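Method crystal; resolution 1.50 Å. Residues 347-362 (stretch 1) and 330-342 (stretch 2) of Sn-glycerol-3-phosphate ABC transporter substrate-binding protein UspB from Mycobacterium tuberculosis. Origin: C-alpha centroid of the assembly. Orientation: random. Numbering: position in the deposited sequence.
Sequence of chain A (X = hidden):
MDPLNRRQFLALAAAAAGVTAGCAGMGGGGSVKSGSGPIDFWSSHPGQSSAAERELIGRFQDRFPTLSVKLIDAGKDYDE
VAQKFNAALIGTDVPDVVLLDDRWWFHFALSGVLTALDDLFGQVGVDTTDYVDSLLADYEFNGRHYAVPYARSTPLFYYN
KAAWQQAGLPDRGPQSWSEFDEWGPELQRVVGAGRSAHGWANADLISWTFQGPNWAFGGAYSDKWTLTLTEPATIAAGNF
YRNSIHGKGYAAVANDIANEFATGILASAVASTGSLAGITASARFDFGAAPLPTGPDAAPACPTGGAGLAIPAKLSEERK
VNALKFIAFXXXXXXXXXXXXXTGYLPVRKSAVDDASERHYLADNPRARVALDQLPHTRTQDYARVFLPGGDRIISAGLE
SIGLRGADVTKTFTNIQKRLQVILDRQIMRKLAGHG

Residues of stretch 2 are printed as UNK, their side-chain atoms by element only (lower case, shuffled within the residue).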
# COMPACT_ATOMS: atom_id res chain seq x y z
N PRO A 347 7.31 5.81 7.95
CA PRO A 347 6.76 6.57 9.08
C PRO A 347 5.44 7.23 8.69
O PRO A 347 5.34 7.80 7.60
CB PRO A 347 7.84 7.64 9.34
CG PRO A 347 9.09 7.09 8.71
CD PRO A 347 8.63 6.29 7.53
N VAL A 348 4.43 7.15 9.56
CA VAL A 348 3.10 7.62 9.20
C VAL A 348 2.82 9.04 9.66
O VAL A 348 1.74 9.58 9.40
CB VAL A 348 2.00 6.66 9.71
CG1 VAL A 348 2.29 5.22 9.27
CG2 VAL A 348 1.87 6.73 11.24
N ARG A 349 3.79 9.65 10.34
CA ARG A 349 3.66 11.01 10.86
C ARG A 349 4.59 11.95 10.13
O ARG A 349 5.77 11.63 9.93
CB ARG A 349 3.99 11.06 12.36
CG ARG A 349 3.04 10.25 13.23
CD ARG A 349 1.67 10.91 13.34
NE ARG A 349 1.76 12.11 14.15
CZ ARG A 349 1.35 12.20 15.41
NH1 ARG A 349 0.78 11.16 16.01
NH2 ARG A 349 1.51 13.34 16.07
N LYS A 350 4.08 13.12 9.75
CA LYS A 350 4.89 14.13 9.07
C LYS A 350 6.11 14.52 9.90
O LYS A 350 7.23 14.60 9.39
CB LYS A 350 4.06 15.38 8.77
CG LYS A 350 2.86 15.12 7.88
CD LYS A 350 2.03 16.38 7.75
CE LYS A 350 0.79 16.15 6.89
NZ LYS A 350 -0.15 17.30 6.99
N SER A 351 5.89 14.73 11.20
CA SER A 351 6.96 15.20 12.08
C SER A 351 7.95 14.12 12.49
O SER A 351 8.87 14.39 13.27
CB SER A 351 6.36 15.83 13.34
OG SER A 351 5.77 14.84 14.16
N ALA A 352 7.78 12.90 11.99
CA ALA A 352 8.76 11.86 12.31
C ALA A 352 10.12 12.20 11.68
O ALA A 352 11.16 11.71 12.15
CB ALA A 352 8.27 10.47 11.91
N VAL A 353 10.13 13.06 10.66
CA VAL A 353 11.38 13.52 10.05
C VAL A 353 12.22 14.33 11.03
O VAL A 353 13.43 14.45 10.85
CB VAL A 353 11.15 14.37 8.76
CG1 VAL A 353 10.23 13.65 7.80
CG2 VAL A 353 10.58 15.74 9.09
N ASP A 354 11.59 14.87 12.07
CA ASP A 354 12.29 15.69 13.06
C ASP A 354 12.77 14.86 14.25
O ASP A 354 13.43 15.38 15.15
CB ASP A 354 11.40 16.84 13.55
CG ASP A 354 11.01 17.79 12.43
OD1 ASP A 354 11.86 18.06 11.56
OD2 ASP A 354 9.85 18.27 12.43
N ASP A 355 12.42 13.57 14.26
CA ASP A 355 12.91 12.66 15.29
C ASP A 355 14.42 12.46 15.12
O ASP A 355 14.90 12.27 14.00
CB ASP A 355 12.17 11.32 15.20
CG ASP A 355 12.69 10.29 16.19
OD1 ASP A 355 12.33 10.35 17.38
OD2 ASP A 355 13.47 9.40 15.77
N ALA A 356 15.15 12.50 16.22
CA ALA A 356 16.61 12.42 16.18
C ALA A 356 17.11 11.11 15.56
O ALA A 356 17.98 11.12 14.69
CB ALA A 356 17.20 12.61 17.57
N SER A 357 16.55 9.99 16.01
CA SER A 357 16.94 8.69 15.48
C SER A 357 16.59 8.57 13.99
O SER A 357 17.35 7.99 13.22
CB SER A 357 16.26 7.56 16.26
OG SER A 357 14.87 7.52 16.03
N GLU A 358 15.46 9.14 13.60
CA GLU A 358 15.04 9.12 12.21
C GLU A 358 15.96 9.95 11.32
O GLU A 358 16.28 9.55 10.21
CB GLU A 358 13.59 9.58 12.06
CG GLU A 358 13.04 9.51 10.64
CD GLU A 358 12.90 8.09 10.11
OE1 GLU A 358 12.99 7.13 10.90
OE2 GLU A 358 12.70 7.95 8.88
N ARG A 359 16.40 11.11 11.83
CA ARG A 359 17.31 11.96 11.06
C ARG A 359 18.61 11.22 10.78
O ARG A 359 19.13 11.27 9.66
CB ARG A 359 17.58 13.27 11.80
CG ARG A 359 16.45 14.29 11.70
CD ARG A 359 16.78 15.59 12.41
NE ARG A 359 18.08 16.12 12.02
CZ ARG A 359 18.27 17.04 11.07
NH1 ARG A 359 17.23 17.54 10.41
NH2 ARG A 359 19.49 17.47 10.79
N HIS A 360 19.12 10.53 11.79
CA HIS A 360 20.33 9.72 11.67
C HIS A 360 20.13 8.57 10.68
O HIS A 360 21.00 8.30 9.85
CB HIS A 360 20.71 9.16 13.04
CG HIS A 360 21.98 8.36 13.05
ND1 HIS A 360 23.10 8.74 12.33
CD2 HIS A 360 22.32 7.21 13.69
CE1 HIS A 360 24.06 7.86 12.53
NE2 HIS A 360 23.62 6.92 13.35
N TYR A 361 18.99 7.91 10.78
CA TYR A 361 18.66 6.78 9.90
C TYR A 361 18.61 7.21 8.44
O TYR A 361 19.19 6.55 7.57
CB TYR A 361 17.33 6.16 10.32
CG TYR A 361 16.88 4.99 9.47
CD1 TYR A 361 17.44 3.73 9.62
CD2 TYR A 361 15.87 5.15 8.52
CE1 TYR A 361 17.03 2.66 8.84
CE2 TYR A 361 15.45 4.09 7.74
CZ TYR A 361 16.03 2.85 7.91
OH TYR A 361 15.61 1.79 7.13
N LEU A 362 17.93 8.32 8.17
CA LEU A 362 17.77 8.83 6.81
C LEU A 362 19.09 9.25 6.19
O LEU A 362 19.31 9.07 5.00
CB LEU A 362 16.80 10.01 6.80
CG LEU A 362 15.35 9.69 7.15
CD1 LEU A 362 14.54 10.98 7.33
CD2 LEU A 362 14.75 8.78 6.08
N UNK A 330 1.13 4.22 19.66
CA UNK A 330 2.08 3.43 18.88
C UNK A 330 2.34 4.02 17.50
O UNK A 330 3.31 3.64 16.83
c UNK A 330 0.41 1.72 17.99
c UNK A 330 1.70 1.93 18.79
c UNK A 330 1.59 1.33 20.19
N UNK A 331 1.49 4.96 17.08
CA UNK A 331 1.70 5.67 15.82
C UNK A 331 2.08 7.14 16.04
O UNK A 331 1.93 7.98 15.15
c UNK A 331 0.16 4.14 14.51
o UNK A 331 -0.67 6.19 15.52
c UNK A 331 0.47 5.59 14.88
N UNK A 332 2.60 7.44 17.23
CA UNK A 332 3.11 8.79 17.49
C UNK A 332 4.44 8.99 16.73
O UNK A 332 4.96 8.04 16.15
n UNK A 332 4.25 8.61 21.09
c UNK A 332 3.13 9.12 19.00
c UNK A 332 4.32 8.54 19.76
o UNK A 332 5.30 8.08 19.18
N UNK A 333 4.97 10.23 16.69
CA UNK A 333 6.13 10.43 15.81
C UNK A 333 7.35 9.57 16.17
O UNK A 333 7.96 8.98 15.27
c UNK A 333 4.40 11.51 17.13
c UNK A 333 5.11 12.52 16.28
c UNK A 333 6.44 11.92 15.98
N UNK A 334 7.69 9.51 17.45
CA UNK A 334 8.79 8.67 17.93
C UNK A 334 8.57 7.20 17.57
O UNK A 334 9.48 6.51 17.10
c UNK A 334 8.91 8.78 19.46
o UNK A 334 9.28 10.12 19.82
c UNK A 334 9.94 7.83 20.01
N UNK A 335 7.36 6.73 17.81
CA UNK A 335 7.09 5.31 17.70
C UNK A 335 6.93 4.83 16.27
O UNK A 335 7.34 3.71 15.94
o UNK A 335 7.38 4.89 20.43
c UNK A 335 5.90 4.93 18.57
c UNK A 335 6.22 5.04 20.04
n UNK A 335 5.21 5.31 20.86
N UNK A 336 6.33 5.65 15.41
CA UNK A 336 6.26 5.26 14.00
C UNK A 336 7.65 5.29 13.36
O UNK A 336 7.97 4.47 12.51
c UNK A 336 5.72 7.54 12.98
o UNK A 336 5.02 5.48 11.92
c UNK A 336 5.23 6.10 13.19
N UNK A 337 8.50 6.22 13.79
CA UNK A 337 9.88 6.25 13.33
C UNK A 337 10.59 4.96 13.72
O UNK A 337 11.25 4.33 12.89
c UNK A 337 10.62 7.46 13.90
N UNK A 338 10.44 4.56 14.98
CA UNK A 338 11.00 3.30 15.46
C UNK A 338 10.49 2.10 14.67
O UNK A 338 11.28 1.25 14.22
c UNK A 338 10.39 -0.49 18.10
c UNK A 338 10.08 0.77 17.65
o UNK A 338 12.00 -2.10 18.78
c UNK A 338 11.70 -0.83 18.34
c UNK A 338 10.72 3.11 16.95
c UNK A 338 11.07 1.73 17.45
c UNK A 338 12.71 0.10 18.14
c UNK A 338 12.39 1.37 17.70
N UNK A 339 9.17 2.02 14.49
CA UNK A 339 8.58 0.92 13.75
C UNK A 339 9.14 0.85 12.33
O UNK A 339 9.48 -0.23 11.84
c UNK A 339 7.05 1.07 13.72
c UNK A 339 5.75 -0.14 11.95
c UNK A 339 6.20 -1.28 13.99
c UNK A 339 5.07 -1.26 11.47
c UNK A 339 4.96 -2.39 12.27
c UNK A 339 5.52 -2.40 13.53
c UNK A 339 6.33 -0.15 13.20
N UNK A 340 9.25 2.01 11.69
CA UNK A 340 9.82 2.12 10.35
C UNK A 340 11.26 1.61 10.29
O UNK A 340 11.62 0.84 9.39
o UNK A 340 10.40 3.72 8.61
c UNK A 340 9.76 3.57 9.86
N UNK A 341 12.08 2.03 11.24
CA UNK A 341 13.48 1.61 11.28
C UNK A 341 13.62 0.10 11.46
O UNK A 341 14.56 -0.51 10.94
n UNK A 341 14.28 5.92 13.39
c UNK A 341 14.22 2.34 12.40
o UNK A 341 14.91 4.06 14.49
c UNK A 341 14.34 3.83 12.17
c UNK A 341 14.54 4.61 13.45
N UNK A 342 12.69 -0.49 12.19
CA UNK A 342 12.75 -1.92 12.49
C UNK A 342 12.18 -2.81 11.39
O UNK A 342 12.57 -3.98 11.28
o UNK A 342 14.37 -3.31 15.17
c UNK A 342 12.70 -1.61 15.03
c UNK A 342 14.12 -2.10 15.19
c UNK A 342 12.03 -2.21 13.81
n UNK A 342 15.06 -1.18 15.34
O HOH W 1 12.44 6.81 17.31
O HOH W 2 12.25 5.73 7.71
O HOH W 3 12.89 1.86 6.72
O HOH W 4 14.10 4.92 16.96

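Position 330 has three side-chain carbons, one carrying the other two. It reaches nothing on stretch 1. This is Val330.

Position 331 has a CB carrying one oxygen and one carbon, and CB lies 4.1 Å from Val348 CG2. This is Thr331. Its backbone O accepts a weak hydrogen bond from Arg349 NH1 at 3.5 Å.

Position 332 has two carbons, the second carrying an oxygen and a nitrogen. Its CB points away from stretch 1. The oxygen accepts from the backbone N of position 335 and caps the helix. An amide this short is Asn332.

Position 333 has three carbons closing a ring onto its own N. One ring carbon lies 3.2 Å from Ser351 OG, and another lies over a face of the Arg349 guanidinium. This is Pro333; its CD is 3.6 Å from Arg349 CZ.

Position 334 again has a CB with one oxygen and one carbon. The oxygen is 3.9 Å from Asp355 OD1. This is Thr334, whose backbone O accepts from water 1.

Position 335 has two carbons, an oxygen and a nitrogen; its CB points away from stretch 1. It is Asn335, and its N makes the 2.8 Å capping bond to Asn332 OD1.

Position 336 has a CB bearing one oxygen and one carbon, facing stretch 1. The oxygen accepts from Val348 N at 3.0 Å. The carbon is 4.0 Å from Ala352 CB. This is Thr336.

Position 337 has one carbon, 4.3 Å from Ala352 CB and 3.8 Å from Glu358 OE1. It is Ala337.

Position 338 has one carbon, then a ring of six carbons bearing one oxygen, its end leading away: Tyr338. Position 339 has one carbon, then a ring of six carbons, and no contact: Phe339.

Position 340 has one carbon and one oxygen. The oxygen is 3.3 Å from Pro347 CD and accepts from water 2, which also donates to Glu358 OE2. This is Ser340.

Position 341 has three carbons, the third carrying oxygen and nitrogen. Its second carbon lies over one face of the Tyr361 ring, and the nitrogen donates to Ser357 OG and Glu358 OE1, both at 3.1 Å. This is Gln341.

Position 342 has the same atoms, but its CB points away from stretch 1: Gln342.

The two helices run at 33°. Thr336 ties down the chain at Val348, while Pro333 packs against Arg349. Gln341 spends both amide hydrogens on stretch 1. Asp355 caps helix 356-362 through Glu358 N, and waters 1 and 4 link Ser357 OG to stretch 2.

Stretch 2 330-342: VTNPTNTAYFSQQ
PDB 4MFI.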